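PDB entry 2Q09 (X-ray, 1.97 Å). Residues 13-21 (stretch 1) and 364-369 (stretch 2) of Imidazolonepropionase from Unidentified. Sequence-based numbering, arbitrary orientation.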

ATOM      1  N   THR A  13     -25.341   1.159   8.257  1.00 27.12           N
ATOM      2  CA  THR A  13     -24.776   1.172   9.606  1.00 26.31           C
ATOM      3  C   THR A  13     -23.307   1.507   9.370  1.00 25.85           C
ATOM      4  O   THR A  13     -22.489   0.630   9.106  1.00 24.34           O
ATOM      5  CB  THR A  13     -24.893  -0.202  10.278  1.00 25.95           C
ATOM      6  OG1 THR A  13     -26.270  -0.597  10.311  1.00 28.37           O
ATOM      7  CG2 THR A  13     -24.344  -0.144  11.698  1.00 25.87           C
ATOM      8  N   PRO A  14     -22.955   2.792   9.488  1.00 26.14           N
ATOM      9  CA  PRO A  14     -21.601   3.292   9.273  1.00 25.69           C
ATOM     10  C   PRO A  14     -20.510   3.054  10.301  1.00 25.90           C
ATOM     11  O   PRO A  14     -20.654   3.393  11.472  1.00 25.31           O
ATOM     12  CB  PRO A  14     -21.835   4.780   9.055  1.00 27.24           C
ATOM     13  CG  PRO A  14     -22.881   5.059  10.093  1.00 25.82           C
ATOM     14  CD  PRO A  14     -23.847   3.887   9.915  1.00 26.62           C
ATOM     15  N   ALA A  15     -19.422   2.449   9.840  1.00 23.79           N
ATOM     16  CA  ALA A  15     -18.238   2.239  10.664  1.00 23.86           C
ATOM     17  C   ALA A  15     -17.396   3.348  10.049  1.00 23.33           C
ATOM     18  O   ALA A  15     -16.653   3.111   9.100  1.00 22.73           O
ATOM     19  CB  ALA A  15     -17.606   0.872  10.379  1.00 23.33           C
ATOM     20  N   THR A  16     -17.539   4.554  10.580  1.00 23.23           N
ATOM     21  CA  THR A  16     -16.863   5.722  10.037  1.00 23.30           C
ATOM     22  C   THR A  16     -15.357   5.712  10.100  1.00 23.54           C
ATOM     23  O   THR A  16     -14.708   6.355   9.271  1.00 24.07           O
ATOM     24  CB  THR A  16     -17.349   7.019  10.727  1.00 23.08           C
ATOM     25  OG1 THR A  16     -16.944   7.012  12.100  1.00 23.79           O
ATOM     26  CG2 THR A  16     -18.880   7.111  10.656  1.00 21.42           C
ATOM     27  N   LEU A  17     -14.799   4.993  11.069  1.00 22.68           N
ATOM     28  CA  LEU A  17     -13.350   4.970  11.233  1.00 22.52           C
ATOM     29  C   LEU A  17     -12.849   6.412  11.398  1.00 24.49           C
ATOM     30  O   LEU A  17     -11.722   6.744  11.012  1.00 24.40           O
ATOM     31  CB  LEU A  17     -12.662   4.300  10.026  1.00 22.34           C
ATOM     32  CG  LEU A  17     -12.365   2.789  10.061  1.00 21.43           C
ATOM     33  CD1 LEU A  17     -11.383   2.496  11.199  1.00 22.89           C
ATOM     34  CD2 LEU A  17     -13.669   1.989  10.269  1.00 20.09           C
ATOM     35  N   ARG A  18     -13.692   7.263  11.979  1.00 25.87           N
ATOM     36  CA  ARG A  18     -13.318   8.659  12.208  1.00 28.13           C
ATOM     37  C   ARG A  18     -12.165   8.737  13.210  1.00 28.16           C
ATOM     38  O   ARG A  18     -12.155   8.030  14.216  1.00 27.66           O
ATOM     39  CB  ARG A  18     -14.506   9.466  12.744  1.00 29.75           C
ATOM     40  CG  ARG A  18     -15.594   9.761  11.731  1.00 34.31           C
ATOM     41  CD  ARG A  18     -16.660  10.669  12.342  1.00 37.23           C
ATOM     42  NE  ARG A  18     -16.097  11.959  12.728  1.00 41.66           N
ATOM     43  CZ  ARG A  18     -16.733  12.870  13.453  1.00 46.11           C
ATOM     44  NH1 ARG A  18     -17.960  12.643  13.884  1.00 46.12           N
ATOM     45  NH2 ARG A  18     -16.136  14.012  13.746  1.00 48.66           N
ATOM     46  N   SER A  19     -11.202   9.607  12.934  1.00 26.84           N
ATOM     47  CA  SER A  19     -10.040   9.772  13.805  1.00 28.90           C
ATOM     48  C   SER A  19     -10.387  10.241  15.219  1.00 29.67           C
ATOM     49  O   SER A  19      -9.636  10.005  16.158  1.00 29.44           O
ATOM     50  CB  SER A  19      -9.059  10.767  13.183  1.00 28.62           C
ATOM     51  OG  SER A  19      -9.686  12.022  12.976  1.00 27.55           O
ATOM     52  N   ASP A  20     -11.532  10.893  15.373  1.00 31.25           N
ATOM     53  CA  ASP A  20     -11.926  11.401  16.680  1.00 32.20           C
ATOM     54  C   ASP A  20     -12.929  10.505  17.390  1.00 31.72           C
ATOM     55  O   ASP A  20     -13.421  10.857  18.466  1.00 32.12           O
ATOM     56  CB  ASP A  20     -12.503  12.808  16.530  1.00 34.67           C
ATOM     57  CG  ASP A  20     -13.852  12.812  15.846  1.00 37.00           C
ATOM     58  OD1 ASP A  20     -14.089  11.957  14.966  1.00 37.58           O
ATOM     59  OD2 ASP A  20     -14.679  13.679  16.184  1.00 38.80           O
ATOM     60  N   LEU A  21     -13.235   9.355  16.794  1.00 30.47           N
ATOM     61  CA  LEU A  21     -14.173   8.417  17.400  1.00 28.00           C
ATOM     62  C   LEU A  21     -13.473   7.126  17.802  1.00 28.78           C
ATOM     63  O   LEU A  21     -12.592   6.641  17.090  1.00 28.45           O
ATOM     64  CB  LEU A  21     -15.327   8.107  16.442  1.00 27.34           C
ATOM     65  CG  LEU A  21     -16.274   9.273  16.138  1.00 26.74           C
ATOM     66  CD1 LEU A  21     -17.435   8.788  15.292  1.00 25.98           C
ATOM     67  CD2 LEU A  21     -16.791   9.863  17.449  1.00 28.77           C
TER
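Stretch 2 (364-369) LGQLRV

Stretch 2 lies on stretch 1 as an irregular, largely extended segment running in the opposite sense, fixed by one backbone hydrogen bond and one side-chain-to-backbone hydrogen bond, with a small apolar patch at one end and a charged cluster at the other. The two pieces belong to one chain, yet touching residues are at least 347 positions apart in sequence, so this is a tertiary contact; it buries 397 Å², both sides summed.

Regular structure enters the contact only at Pro14, the last residue of a strand that begins earlier in the chain; the rest of stretch 1 is loop or turn, and stretch 2 has no helix or strand. Stretch 1 leaves the strand after Pro14, passes through Leu17 with positive phi and psi (56/31), and enters a type I turn from Arg18 to Leu21, closed by Leu21 N to Arg18 O at 3.1 Å. In stretch 2, Gln366 (-143/150) and Arg368 (-126/148) have extended backbone angles. Gly365, at 95/-8, adopts a conformation in which a CB would be jammed against the carbonyl oxygen of Leu364; that local constraint, rather than stretch 1, calls for glycine.

The register follows from the nearest CA pairs: Thr16 CA to Leu367 CA is 4.5 Å and Leu17 CA to Gln366 CA is 5.4 Å. As one number rises the other falls, which gives the antiparallel direction. With so short and irregular a pairing, no crossing angle is assigned.

At the centre, Leu367 N donates to Thr16 O at 3.0 Å with an N-H...O angle of 167°, close to linear. The same oxygen receives a CA-H...O contact from Gln366 CA at 3.4 Å, so two successive residues of stretch 2 converge on one carbonyl. The CA-to-CB bond of Leu367 points toward stretch 1, and its CD1 packs 4.0 Å from Pro14 CB, the apolar part of the contact.

Gln366 links this centre to the turn. Its CB sets off sideways, but the end of the side chain comes nearer, and OE1 accepts from Ser19 N at 2.9 Å (156°). OE1 also receives Arg368 NE at 2.8 Å and, weakly, Arg368 NH2 at 3.4 Å. One carbonyl oxygen thus ties the turn backbone to the arginine of its own stretch, while the amide nitrogen is also engaged: Gln366 NE2 donates to a water at 3.0 Å, and that water lies 2.9 Å from Ser19 OG in a hydrogen bond of undecided direction.

Arg368 completes the polar end. Its NH2 lies 2.7 Å from Ser19 OG and forms a salt bridge with Asp20 OD1 at 3.6 Å; the oxygen is well out of the guanidinium plane, so the attraction is one of charge without a directed N-H. Arg18 NE approaches Arg368 NE to 3.9 Å, over one face of the Arg368 guanidinium, bringing like charges together. Asp20 offsets this crowding on both sides, since its OD2 also forms a charge-only salt bridge with Arg18 NH2 at 2.9 Å.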

ATOM      1  N   LEU A 364      -9.242  10.625   2.003  1.00 28.94           N
ATOM      2  CA  LEU A 364      -9.713   9.243   2.099  1.00 27.75           C
ATOM      3  C   LEU A 364      -9.518   8.583   3.459  1.00 26.28           C
ATOM      4  O   LEU A 364      -8.830   9.113   4.328  1.00 26.41           O
ATOM      5  CB  LEU A 364      -8.975   8.399   1.057  1.00 27.16           C
ATOM      6  CG  LEU A 364      -9.130   8.775  -0.418  1.00 26.51           C
ATOM      7  CD1 LEU A 364      -8.002   8.161  -1.244  1.00 27.16           C
ATOM      8  CD2 LEU A 364     -10.478   8.292  -0.902  1.00 24.34           C
ATOM      9  N   GLY A 365     -10.135   7.417   3.627  1.00 27.00           N
ATOM     10  CA  GLY A 365      -9.972   6.668   4.856  1.00 25.51           C
ATOM     11  C   GLY A 365     -10.998   6.825   5.957  1.00 25.85           C
ATOM     12  O   GLY A 365     -10.938   6.084   6.946  1.00 25.23           O
ATOM     13  N   GLN A 366     -11.923   7.773   5.810  1.00 24.58           N
ATOM     14  CA  GLN A 366     -12.946   7.989   6.834  1.00 25.70           C
ATOM     15  C   GLN A 366     -14.281   8.361   6.203  1.00 24.34           C
ATOM     16  O   GLN A 366     -14.324   8.958   5.131  1.00 24.94           O
ATOM     17  CB  GLN A 366     -12.529   9.118   7.773  1.00 25.33           C
ATOM     18  CG  GLN A 366     -11.171   8.941   8.426  1.00 24.88           C
ATOM     19  CD  GLN A 366     -10.796  10.132   9.279  1.00 24.56           C
ATOM     20  OE1 GLN A 366     -11.520  10.494  10.211  1.00 26.10           O
ATOM     21  NE2 GLN A 366      -9.666  10.754   8.965  1.00 23.83           N
ATOM     22  N   LEU A 367     -15.372   8.003   6.872  1.00 25.08           N
ATOM     23  CA  LEU A 367     -16.695   8.343   6.372  1.00 25.39           C
ATOM     24  C   LEU A 367     -17.069   9.676   7.015  1.00 26.92           C
ATOM     25  O   LEU A 367     -17.787   9.730   8.017  1.00 25.68           O
ATOM     26  CB  LEU A 367     -17.727   7.262   6.730  1.00 23.55           C
ATOM     27  CG  LEU A 367     -17.499   5.845   6.180  1.00 23.32           C
ATOM     28  CD1 LEU A 367     -18.745   5.009   6.452  1.00 22.27           C
ATOM     29  CD2 LEU A 367     -17.223   5.880   4.684  1.00 22.55           C
ATOM     30  N   ARG A 368     -16.534  10.750   6.446  1.00 27.91           N
ATOM     31  CA  ARG A 368     -16.801  12.101   6.920  1.00 30.04           C
ATOM     32  C   ARG A 368     -17.292  12.966   5.775  1.00 30.19           C
ATOM     33  O   ARG A 368     -16.869  12.804   4.633  1.00 28.93           O
ATOM     34  CB  ARG A 368     -15.535  12.768   7.434  1.00 31.15           C
ATOM     35  CG  ARG A 368     -14.873  12.171   8.634  1.00 34.02           C
ATOM     36  CD  ARG A 368     -13.870  13.192   9.123  1.00 36.39           C
ATOM     37  NE  ARG A 368     -13.108  12.747  10.277  1.00 38.26           N
ATOM     38  CZ  ARG A 368     -12.752  13.546  11.274  1.00 39.49           C
ATOM     39  NH1 ARG A 368     -13.106  14.825  11.249  1.00 41.08           N
ATOM     40  NH2 ARG A 368     -12.044  13.076  12.286  1.00 39.57           N
ATOM     41  N   VAL A 369     -18.156  13.919   6.095  1.00 30.57           N
ATOM     42  CA  VAL A 369     -18.655  14.837   5.085  1.00 30.98           C
ATOM     43  C   VAL A 369     -17.476  15.622   4.535  1.00 29.62           C
ATOM     44  O   VAL A 369     -16.616  16.068   5.283  1.00 30.37           O
ATOM     45  CB  VAL A 369     -19.695  15.804   5.690  1.00 31.86           C
ATOM     46  CG1 VAL A 369     -19.791  17.076   4.853  1.00 34.47           C
ATOM     47  CG2 VAL A 369     -21.042  15.115   5.752  1.00 31.69           C
TER
HETATM   48  O   HOH W   1      -8.566  13.034  10.498  1.00 42.05           O